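Local atomic coordinates of reducing end xylose-releasing exo-oligoxylanase (Paenibacillus barengoltzii G22, PDB entry 5YXT), a protein that probably hydrolyses short xylan oligosaccharides from their reducing ends to release xylose, as a member of glycoside hydrolase family 8. Residues C[159-164]-C[211-216]; C[173-178]-C[185-190]. All coordinates share one frame; numbering follows the deposited sequence.

Interaction 1: residues C[159-164]-C[211-216]; sequences LLRTCL and PEDRAF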
loop_
_atom_site.group_PDB
_atom_site.type_symbol
_atom_site.label_atom_id
_atom_site.label_comp_id
_atom_site.label_asym_id
_atom_site.label_seq_id
_atom_site.Cartn_x
_atom_site.Cartn_y
_atom_site.Cartn_z
ATOM N N LEU C 159 27.291 33.855 17.521
ATOM C CA LEU C 159 27.623 32.449 17.318
ATOM C C LEU C 159 27.698 32.111 15.828
ATOM O O LEU C 159 28.664 31.491 15.364
ATOM C CB LEU C 159 26.591 31.581 18.030
ATOM C CG LEU C 159 26.905 30.100 18.179
ATOM C CD1 LEU C 159 26.421 29.300 16.982
ATOM C CD2 LEU C 159 28.392 29.947 18.341
ATOM N N LEU C 160 26.676 32.511 15.067
ATOM C CA LEU C 160 26.632 32.192 13.641
ATOM C C LEU C 160 27.787 32.829 12.889
ATOM O O LEU C 160 28.269 32.261 11.906
ATOM C CB LEU C 160 25.310 32.656 13.048
ATOM C CG LEU C 160 24.102 31.864 13.530
ATOM C CD1 LEU C 160 22.848 32.510 12.996
ATOM C CD2 LEU C 160 24.220 30.398 13.074
ATOM N N ARG C 161 28.235 34.008 13.333
ATOM C CA ARG C 161 29.390 34.649 12.719
ATOM C C ARG C 161 30.650 33.817 12.930
ATOM O O ARG C 161 31.421 33.596 11.989
ATOM C CB ARG C 161 29.556 36.065 13.277
ATOM C CG ARG C 161 30.830 36.701 12.820
ATOM C CD ARG C 161 30.722 38.192 12.965
ATOM N NE ARG C 161 31.576 38.700 11.785
ATOM C CZ ARG C 161 31.320 38.480 10.458
ATOM N NH1 ARG C 161 32.115 38.899 9.498
ATOM N NH2 ARG C 161 30.242 37.856 10.037
ATOM N N THR C 162 30.875 33.351 14.159
ATOM C CA THR C 162 31.987 32.443 14.429
ATOM C C THR C 162 31.934 31.207 13.535
ATOM O O THR C 162 32.962 30.772 13.001
ATOM C CB THR C 162 31.954 32.032 15.902
ATOM O OG1 THR C 162 31.961 33.203 16.723
ATOM C CG2 THR C 162 33.151 31.151 16.249
ATOM N N CYS C 163 30.744 30.618 13.381
ATOM C CA CYS C 163 30.598 29.369 12.634
ATOM C C CYS C 163 31.079 29.495 11.194
ATOM O O CYS C 163 31.488 28.500 10.585
ATOM C CB CYS C 163 29.133 28.929 12.658
ATOM S SG CYS C 163 28.606 28.300 14.296
ATOM N N LEU C 164 31.007 30.691 10.623
ATOM C CA LEU C 164 31.414 30.891 9.241
ATOM C C LEU C 164 32.813 31.472 9.107
ATOM O O LEU C 164 33.510 31.161 8.135
ATOM C CB LEU C 164 30.413 31.816 8.532
ATOM C CG LEU C 164 28.974 31.285 8.412
ATOM C CD1 LEU C 164 28.152 32.110 7.442
ATOM C CD2 LEU C 164 28.936 29.823 7.996
ATOM N N PRO C 211 23.837 40.648 8.351
ATOM C CA PRO C 211 23.476 40.763 6.925
ATOM C C PRO C 211 24.512 40.224 5.958
ATOM O O PRO C 211 24.133 39.620 4.945
ATOM C CB PRO C 211 23.278 42.275 6.756
ATOM C CG PRO C 211 22.796 42.729 8.103
ATOM C CD PRO C 211 23.569 41.897 9.092
ATOM N N GLU C 212 25.807 40.400 6.246
ATOM C CA GLU C 212 26.838 39.987 5.299
ATOM C C GLU C 212 26.874 38.478 5.078
ATOM O O GLU C 212 27.356 38.026 4.031
ATOM C CB GLU C 212 28.214 40.474 5.766
ATOM C CG GLU C 212 28.717 39.804 7.051
ATOM C CD GLU C 212 28.148 40.444 8.314
ATOM O OE1 GLU C 212 27.291 41.359 8.209
ATOM O OE2 GLU C 212 28.562 40.032 9.420
ATOM N N ASP C 213 26.384 37.686 6.030
ATOM C CA ASP C 213 26.441 36.233 5.922
ATOM C C ASP C 213 25.179 35.616 5.327
ATOM O O ASP C 213 25.149 34.399 5.097
ATOM C CB ASP C 213 26.700 35.622 7.303
ATOM C CG ASP C 213 28.057 36.002 7.857
ATOM O OD1 ASP C 213 28.922 36.408 7.054
ATOM O OD2 ASP C 213 28.262 35.882 9.082
ATOM N N ARG C 214 24.141 36.414 5.072
ATOM C CA ARG C 214 22.856 35.841 4.685
ATOM C C ARG C 214 22.906 35.185 3.310
ATOM O O ARG C 214 22.243 34.165 3.092
ATOM C CB ARG C 214 21.777 36.910 4.738
ATOM C CG ARG C 214 21.635 37.524 6.106
ATOM C CD ARG C 214 20.505 38.526 6.167
ATOM N NE ARG C 214 20.365 39.057 7.518
ATOM C CZ ARG C 214 19.618 40.103 7.844
ATOM N NH1 ARG C 214 18.936 40.753 6.912
ATOM N NH2 ARG C 214 19.548 40.495 9.112
ATOM N N ALA C 215 23.686 35.731 2.377
ATOM C CA ALA C 215 23.851 35.051 1.094
ATOM C C ALA C 215 24.436 33.654 1.275
ATOM O O ALA C 215 23.963 32.690 0.657
ATOM C CB ALA C 215 24.734 35.881 0.163
ATOM N N PHE C 216 25.463 33.523 2.121
ATOM C CA PHE C 216 26.049 32.207 2.368
ATOM C C PHE C 216 25.005 31.233 2.903
ATOM O O PHE C 216 24.929 30.081 2.457
ATOM C CB PHE C 216 27.232 32.321 3.336
ATOM C CG PHE C 216 27.943 31.013 3.595
ATOM C CD1 PHE C 216 27.443 30.093 4.525
ATOM C CD2 PHE C 216 29.113 30.700 2.917
ATOM C CE1 PHE C 216 28.088 28.891 4.758
ATOM C CE2 PHE C 216 29.767 29.500 3.163
ATOM C CZ PHE C 216 29.243 28.591 4.089
#

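Interaction 2: residues C[173-178]-C[185-190]; sequences YPMWNP and FVPNCE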
loop_
_atom_site.group_PDB
_atom_site.type_symbol
_atom_site.label_atom_id
_atom_site.label_comp_id
_atom_site.label_asym_id
_atom_site.label_seq_id
_atom_site.Cartn_x
_atom_site.Cartn_y
_atom_site.Cartn_z
ATOM N N TYR C 173 39.227 26.752 12.648
ATOM C CA TYR C 173 38.491 26.376 11.437
ATOM C C TYR C 173 37.000 26.658 11.579
ATOM O O TYR C 173 36.436 26.509 12.677
ATOM C CB TYR C 173 38.699 24.893 11.099
ATOM C CG TYR C 173 40.044 24.619 10.468
ATOM C CD1 TYR C 173 40.219 24.728 9.102
ATOM C CD2 TYR C 173 41.136 24.266 11.245
ATOM C CE1 TYR C 173 41.446 24.489 8.522
ATOM C CE2 TYR C 173 42.375 24.030 10.674
ATOM C CZ TYR C 173 42.519 24.141 9.313
ATOM O OH TYR C 173 43.739 23.901 8.735
ATOM N N PRO C 174 36.340 27.058 10.500
ATOM C CA PRO C 174 34.895 27.281 10.558
ATOM C C PRO C 174 34.144 25.956 10.491
ATOM O O PRO C 174 34.692 24.911 10.145
ATOM C CB PRO C 174 34.636 28.143 9.321
ATOM C CG PRO C 174 35.627 27.618 8.333
ATOM C CD PRO C 174 36.861 27.244 9.133
ATOM N N MET C 175 32.858 26.025 10.827
ATOM C CA MET C 175 32.013 24.840 10.902
ATOM C C MET C 175 31.353 24.496 9.583
ATOM O O MET C 175 30.815 23.391 9.451
ATOM C CB MET C 175 30.916 25.028 11.950
ATOM C CG MET C 175 31.166 24.285 13.233
ATOM S SD MET C 175 30.006 24.770 14.518
ATOM C CE MET C 175 30.931 24.289 15.957
ATOM N N TRP C 176 31.344 25.433 8.636
ATOM C CA TRP C 176 30.852 25.216 7.285
ATOM C C TRP C 176 32.021 25.344 6.328
ATOM O O TRP C 176 32.813 26.286 6.434
ATOM C CB TRP C 176 29.757 26.226 6.906
ATOM C CG TRP C 176 28.394 25.791 7.298
ATOM C CD1 TRP C 176 27.432 25.274 6.471
ATOM C CD2 TRP C 176 27.825 25.804 8.615
ATOM N NE1 TRP C 176 26.305 24.968 7.194
ATOM C CE2 TRP C 176 26.515 25.282 8.509
ATOM C CE3 TRP C 176 28.291 26.198 9.872
ATOM C CZ2 TRP C 176 25.669 25.143 9.613
ATOM C CZ3 TRP C 176 27.450 26.061 10.970
ATOM C CH2 TRP C 176 26.152 25.537 10.833
ATOM N N ASN C 177 32.128 24.406 5.404
ATOM C CA ASN C 177 33.142 24.516 4.367
ATOM C C ASN C 177 32.785 25.674 3.442
ATOM O O ASN C 177 31.645 25.746 2.956
ATOM C CB ASN C 177 33.237 23.211 3.592
ATOM C CG ASN C 177 34.180 23.300 2.427
ATOM O OD1 ASN C 177 33.847 23.867 1.396
ATOM N ND2 ASN C 177 35.365 22.727 2.580
ATOM N N PRO C 178 33.709 26.601 3.185
ATOM C CA PRO C 178 33.353 27.788 2.387
ATOM C C PRO C 178 33.177 27.499 0.908
ATOM O O PRO C 178 32.557 28.311 0.202
ATOM C CB PRO C 178 34.533 28.739 2.629
ATOM C CG PRO C 178 35.681 27.833 2.925
ATOM C CD PRO C 178 35.106 26.639 3.653
ATOM N N PHE C 185 31.474 17.743 10.049
ATOM C CA PHE C 185 31.295 16.948 11.261
ATOM C C PHE C 185 31.891 17.650 12.481
ATOM O O PHE C 185 31.262 17.716 13.544
ATOM C CB PHE C 185 31.912 15.570 11.091
ATOM C CG PHE C 185 32.025 14.829 12.377
ATOM C CD1 PHE C 185 30.879 14.486 13.085
ATOM C CD2 PHE C 185 33.264 14.519 12.907
ATOM C CE1 PHE C 185 30.974 13.823 14.293
ATOM C CE2 PHE C 185 33.363 13.848 14.121
ATOM C CZ PHE C 185 32.226 13.505 14.809
ATOM N N VAL C 186 33.124 18.131 12.361
ATOM C CA VAL C 186 33.719 19.063 13.323
ATOM C C VAL C 186 34.526 20.090 12.544
ATOM O O VAL C 186 34.867 19.867 11.374
ATOM C CB VAL C 186 34.622 18.350 14.356
ATOM C CG1 VAL C 186 33.842 17.309 15.158
ATOM C CG2 VAL C 186 35.823 17.731 13.678
ATOM N N PRO C 187 34.832 21.238 13.164
ATOM C CA PRO C 187 35.565 22.281 12.433
ATOM C C PRO C 187 36.818 21.775 11.750
ATOM O O PRO C 187 37.127 22.211 10.641
ATOM C CB PRO C 187 35.897 23.302 13.532
ATOM C CG PRO C 187 34.787 23.182 14.479
ATOM C CD PRO C 187 34.390 21.721 14.489
ATOM N N ASN C 188 37.522 20.829 12.361
ATOM C CA ASN C 188 38.828 20.422 11.865
ATOM C C ASN C 188 38.770 19.223 10.930
ATOM O O ASN C 188 39.819 18.642 10.630
ATOM C CB ASN C 188 39.755 20.120 13.042
ATOM C CG ASN C 188 40.281 21.375 13.684
ATOM O OD1 ASN C 188 39.636 21.951 14.555
ATOM N ND2 ASN C 188 41.461 21.809 13.257
ATOM N N CYS C 189 37.589 18.843 10.451
ATOM C CA CYS C 189 37.485 17.699 9.563
ATOM C C CYS C 189 36.719 18.070 8.303
ATOM O O CYS C 189 35.712 18.787 8.356
ATOM C CB CYS C 189 36.826 16.512 10.275
ATOM S SG CYS C 189 37.954 15.648 11.428
ATOM N N GLU C 190 37.191 17.541 7.180
ATOM C CA GLU C 190 36.595 17.757 5.863
ATOM C C GLU C 190 35.706 16.590 5.459
ATOM O O GLU C 190 35.858 16.004 4.384
ATOM C CB GLU C 190 37.688 17.993 4.830
ATOM C CG GLU C 190 38.535 19.215 5.106
ATOM C CD GLU C 190 38.054 20.438 4.354
ATOM O OE1 GLU C 190 36.821 20.670 4.276
ATOM O OE2 GLU C 190 38.921 21.166 3.824
HETATM O O HOH W 1 38.809 24.634 15.185
#

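Interaction 1: residues C[159-164]-C[211-216]
Arg-161, on helix 152-165, reaches across to two acids, Glu-212 and Asp-213, in the turn that leads into helix 214-231, and Leu-164, one turn further on, meets Phe-216, which lies on that helix. Starting at CB, the arginine leaves its helix without facing its partners. CG stands anti to the backbone N (chi1 172°), beside the carbonyl carbon, and CD and a bend at chi3 then carry the chain over to the acids. The first atom to come near them is NE, 4.1 Å from Glu-212 OE2. CZ lies closer, 3.3 Å from the same OE2, and that oxygen sits above one face of the guanidinium. At the tip, NH2 is 2.8 Å from Glu-212 OE2, a salt bridge of charges alone, because OE2 lies well out of the guanidinium plane, where no N-H points at it; the two planes are 77° apart. NH2 makes its second salt bridge with Asp-213 OD2, at 3.0 Å, and here the planes are only 15° apart, with the carboxylate at the guanidinium edge. The other oxygen, Asp-213 OD1, is hydrogen-bonded to His-165. Next to the charged groups the contact turns apolar: Leu-164 CD1 lies 3.8 Å from Asp-213 CB, and Leu-164 CD2 approaches Phe-216 CE1 obliquely at 3.5 Å. Trp-217 also touches Leu-164. The contact thus joins two helices of the (α/α)6 barrel known for this family, near the protein surface. One guanidinium nitrogen serves two carboxylates in different ways, and the buried Asp-213, held between arginine and histidine, is likely to stay ionised, while the more exposed Glu-212 depends on electrostatic attraction here.

Interaction 2: residues C[173-178]-C[185-190]
A type I beta turn, Val-186 to Cys-189, folds back against residues 173-178 within the long loop that runs from helix 152-165 to helix 199-208 of the (α/α)6 barrel. Pro-187, the second residue of the turn, is the centre of the packing. Its CB lies 3.4 Å from Tyr-173 O, and its CG sits beside Met-175 CG at 4.0 Å, the two side chains pointing the same way. Its CA-H faces Pro-174 O in a CA-H...O contact, CA to O 3.6 Å. From 173-178, Tyr-173 sets its CB 3.1 Å from Pro-187 O and reaches on to the next residue. The phenol ring and the Asn-188 amide cross with planes 70° apart, Tyr-173 CD2 lying 3.2 Å from Asn-188 ND2. Met-175, meanwhile, also packs against helix 126-143. At the far end the contact becomes polar. Asn-177 CG is anti to the backbone N (chi1 175°), and ND2 from there donates to Glu-190 OE1, whose carboxylate also accepts from Tyr-245. Asn-177 OD1 is spoken for as well, by the backbone N of Asp-179 and Asn-180, so both ends of the amide are fixed. An alanine at Asn-177 would probably leave Glu-190 OE1 short of one of its donors and those two backbone N-H groups without their shared acceptor. An interchain disulfide at Cys-189, within the turn, has been seen for this protein. The Asn-177 ND2 to Glu-190 OE1 bond is 3.0 Å long and bent, 142° at the hydrogen, with OE1 using its syn lone pair and lying nearly in the plane of the amide.

Along the chain the order is 159-164, 173-178, 185-190, 211-216, so interaction 2 is nested inside the loop that interaction 1 closes. Their centres lie 14 Å apart, on the same side of the chain's centre, and all four segments fall within the family 8 range. They touch directly: Cys-163 O lies 2.8 Å from Met-175 N, a probable hydrogen bond, and Phe-216 CZ packs 3.7 Å from Trp-176 CB. The loop after helix 152-165 therefore returns against that helix and against helix 214-231, tying the folded-back loop of interaction 2 to the helix pair of interaction 1.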